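Local coordinates for protein cytochrome CH (Methylobacterium extorquens, PDB 1QN2) that carries a covalently bound heme c and probably shuttles electrons as a soluble class I c-type cytochrome in methylotrophic metabolism, at residues A[55-59]-A[60-64]. Residues are numbered along the deposited sequence; the frame is centred on the assembly and turned at random.
Sequences LTWDQ and ADLKQ. With HEC (heme c), chain D.
L55 brings CD2 to 4.1 Å from D61 OD2, the first touch between the loop and helix 59-67. At T56 a water bridges the segments. It accepts from T56 N and donates to D61 OD2, while D61 OD1 forms a salt bridge with K72. W57 is the centre of an inverse gamma turn, closed by D58 N bonding to T56 O. Its indole is buried. W57 NE1 donates almost straight to heme O1A at 2.7 Å, in the ring plane. Heme CMA lies over one ring face, and D61 O is at the edge, near the plane. L62 CD2 comes in obliquely near the rim of the indole, 3.5 Å from W57 CE3. A leucine in place of W57 would probably leave the heme propionate without this N-H donor and L62 with less to pack on. D58 is the N-cap. Its CG sits between the backbone N and the carbonyl carbon (chi1 60°), which turns D58 OD1 toward D61 N at 2.7 Å. D58 OD1 also lies 3.4 Å from D61 OD2, so two like charges are close; the K72 salt bridge probably eases this. D58 O takes L62 N at 3.0 Å, and Q59 O takes K63 N, the next bond along the helix. This is an Asp N-capped helix start, joined to a tryptophan that hydrogen-bonds a propionate in the heme pocket of a cytochrome c fold.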
loop_
_atom_site.group_PDB
_atom_site.type_symbol
_atom_site.label_atom_id
_atom_site.label_comp_id
_atom_site.label_asym_id
_atom_site.label_seq_id
_atom_site.Cartn_x
_atom_site.Cartn_y
_atom_site.Cartn_z
ATOM N N LEU A 55 2.294 4.449 -11.870
ATOM C CA LEU A 55 3.152 4.660 -10.717
ATOM C C LEU A 55 4.007 3.431 -10.383
ATOM O O LEU A 55 3.686 2.289 -10.694
ATOM C CB LEU A 55 2.269 4.948 -9.473
ATOM C CG LEU A 55 1.512 6.265 -9.398
ATOM C CD1 LEU A 55 0.651 6.340 -8.154
ATOM C CD2 LEU A 55 2.396 7.489 -9.516
ATOM N N THR A 56 5.132 3.736 -9.743
ATOM C CA THR A 56 6.073 2.734 -9.232
ATOM C C THR A 56 6.071 2.883 -7.693
ATOM O O THR A 56 6.284 3.997 -7.210
ATOM C CB THR A 56 7.503 2.936 -9.732
ATOM O OG1 THR A 56 7.622 2.463 -11.082
ATOM C CG2 THR A 56 8.476 2.135 -8.856
ATOM N N TRP A 57 5.800 1.803 -6.975
ATOM C CA TRP A 57 5.743 1.876 -5.542
ATOM C C TRP A 57 7.049 2.137 -4.850
ATOM O O TRP A 57 7.497 1.325 -4.030
ATOM C CB TRP A 57 4.978 0.724 -4.923
ATOM C CG TRP A 57 3.507 0.773 -5.210
ATOM C CD1 TRP A 57 2.722 -0.246 -5.656
ATOM C CD2 TRP A 57 2.651 1.919 -5.088
ATOM N NE1 TRP A 57 1.419 0.183 -5.783
ATOM C CE2 TRP A 57 1.356 1.516 -5.477
ATOM C CE3 TRP A 57 2.846 3.230 -4.657
ATOM C CZ2 TRP A 57 0.262 2.378 -5.436
ATOM C CZ3 TRP A 57 1.771 4.101 -4.657
ATOM C CH2 TRP A 57 0.496 3.668 -5.040
ATOM N N ASP A 58 7.697 3.264 -5.143
ATOM C CA ASP A 58 8.963 3.552 -4.431
ATOM C C ASP A 58 8.583 4.158 -3.070
ATOM O O ASP A 58 7.372 4.279 -2.828
ATOM C CB ASP A 58 9.829 4.498 -5.225
ATOM C CG ASP A 58 9.261 5.854 -5.537
ATOM O OD1 ASP A 58 8.152 6.226 -5.099
ATOM O OD2 ASP A 58 9.945 6.613 -6.264
ATOM N N GLN A 59 9.517 4.531 -2.216
ATOM C CA GLN A 59 9.170 5.099 -0.912
ATOM C C GLN A 59 8.379 6.386 -1.030
ATOM O O GLN A 59 7.435 6.625 -0.268
ATOM C CB GLN A 59 10.446 5.327 -0.090
ATOM C CG GLN A 59 11.722 5.070 -0.881
ATOM C CD GLN A 59 11.997 3.592 -1.068
ATOM O OE1 GLN A 59 12.254 2.873 -0.102
ATOM N NE2 GLN A 59 11.944 3.132 -2.313
ATOM N N ALA A 60 8.757 7.234 -1.979
ATOM C CA ALA A 60 8.100 8.506 -2.206
ATOM C C ALA A 60 6.630 8.332 -2.555
ATOM O O ALA A 60 5.767 8.956 -1.941
ATOM C CB ALA A 60 8.821 9.305 -3.277
ATOM N N ASP A 61 6.336 7.489 -3.543
ATOM C CA ASP A 61 4.936 7.290 -3.910
ATOM C C ASP A 61 4.160 6.589 -2.819
ATOM O O ASP A 61 3.000 6.943 -2.546
ATOM C CB ASP A 61 4.818 6.572 -5.247
ATOM C CG ASP A 61 5.232 7.472 -6.404
ATOM O OD1 ASP A 61 4.969 8.691 -6.304
ATOM O OD2 ASP A 61 5.810 6.979 -7.391
ATOM N N LEU A 62 4.757 5.591 -2.161
ATOM C CA LEU A 62 4.011 4.904 -1.095
ATOM C C LEU A 62 3.666 5.879 0.024
ATOM O O LEU A 62 2.620 5.822 0.666
ATOM C CB LEU A 62 4.882 3.768 -0.519
ATOM C CG LEU A 62 4.882 2.469 -1.330
ATOM C CD1 LEU A 62 5.817 1.422 -0.730
ATOM C CD2 LEU A 62 3.462 1.920 -1.453
ATOM N N LYS A 63 4.590 6.805 0.269
ATOM C CA LYS A 63 4.359 7.782 1.342
ATOM C C LYS A 63 3.092 8.589 1.038
ATOM O O LYS A 63 2.218 8.734 1.882
ATOM C CB LYS A 63 5.554 8.744 1.417
ATOM C CG LYS A 63 6.250 8.804 2.759
ATOM C CD LYS A 63 7.732 9.115 2.551
ATOM C CE LYS A 63 8.429 9.459 3.857
ATOM N NZ LYS A 63 9.767 10.069 3.613
ATOM N N GLN A 64 3.019 9.110 -0.187
ATOM C CA GLN A 64 1.832 9.901 -0.537
ATOM C C GLN A 64 0.577 9.054 -0.539
ATOM O O GLN A 64 -0.455 9.460 -0.007
ATOM C CB GLN A 64 2.048 10.598 -1.878
ATOM C CG GLN A 64 3.301 11.492 -1.797
ATOM C CD GLN A 64 3.596 12.197 -3.102
ATOM O OE1 GLN A 64 2.934 11.975 -4.115
ATOM N NE2 GLN A 64 4.607 13.059 -3.087
HETATM FE FE HEC D . -4.869 -1.137 0.471
HETATM C CHA HEC D . -4.341 -1.327 -2.912
HETATM C CHB HEC D . -1.488 -0.719 0.973
HETATM C CHC HEC D . -5.461 -0.259 3.761
HETATM C CHD HEC D . -8.076 -2.093 0.098
HETATM N NA HEC D . -3.190 -1.067 -0.758
HETATM C C1A HEC D . -3.207 -1.133 -2.135
HETATM C C2A HEC D . -1.916 -0.964 -2.547
HETATM C C3A HEC D . -1.112 -0.795 -1.464
HETATM C C4A HEC D . -1.908 -0.857 -0.341
HETATM C CMA HEC D . 0.389 -0.588 -1.636
HETATM C CAA HEC D . -1.427 -0.973 -3.975
HETATM C CBA HEC D . -1.002 -2.395 -4.344
HETATM C CGA HEC D . -0.689 -2.603 -5.820
HETATM O O1A HEC D . -0.433 -1.645 -6.591
HETATM O O2A HEC D . -0.277 -3.747 -6.162
HETATM N NB HEC D . -3.685 -0.633 2.106
HETATM C C1B HEC D . -2.317 -0.565 2.066
HETATM C C2B HEC D . -1.896 -0.441 3.370
HETATM C C3B HEC D . -2.996 -0.206 4.162
HETATM C C4B HEC D . -4.126 -0.399 3.375
HETATM C CMB HEC D . -0.490 -0.327 3.938
HETATM C CAB HEC D . -2.931 0.166 5.507
HETATM C CBB HEC D . -2.453 1.423 5.890
HETATM N NC HEC D . -6.516 -1.134 1.719
HETATM C C1C HEC D . -6.524 -0.804 3.046
HETATM C C2C HEC D . -7.779 -1.129 3.510
HETATM C C3C HEC D . -8.519 -1.676 2.492
HETATM C C4C HEC D . -7.727 -1.648 1.363
HETATM C CMC HEC D . -8.439 -1.051 4.876
HETATM C CAC HEC D . -9.832 -2.144 2.592
HETATM C CBC HEC D . -10.880 -1.392 3.130
HETATM N ND HEC D . -6.019 -1.648 -1.164
HETATM C C1D HEC D . -7.336 -1.951 -1.056
HETATM C C2D HEC D . -7.802 -2.105 -2.347
HETATM C C3D HEC D . -6.754 -1.913 -3.187
HETATM C C4D HEC D . -5.627 -1.600 -2.469
HETATM C CMD HEC D . -9.174 -2.442 -2.901
HETATM C CAD HEC D . -6.814 -1.935 -4.703
HETATM C CBD HEC D . -6.970 -0.436 -5.029
HETATM C CGD HEC D . -7.374 -0.182 -6.478
HETATM O O1D HEC D . -7.655 1.010 -6.783
HETATM O O2D HEC D . -7.347 -1.074 -7.352
HETATM O O HOH W 1 6.474 6.337 -10.503
#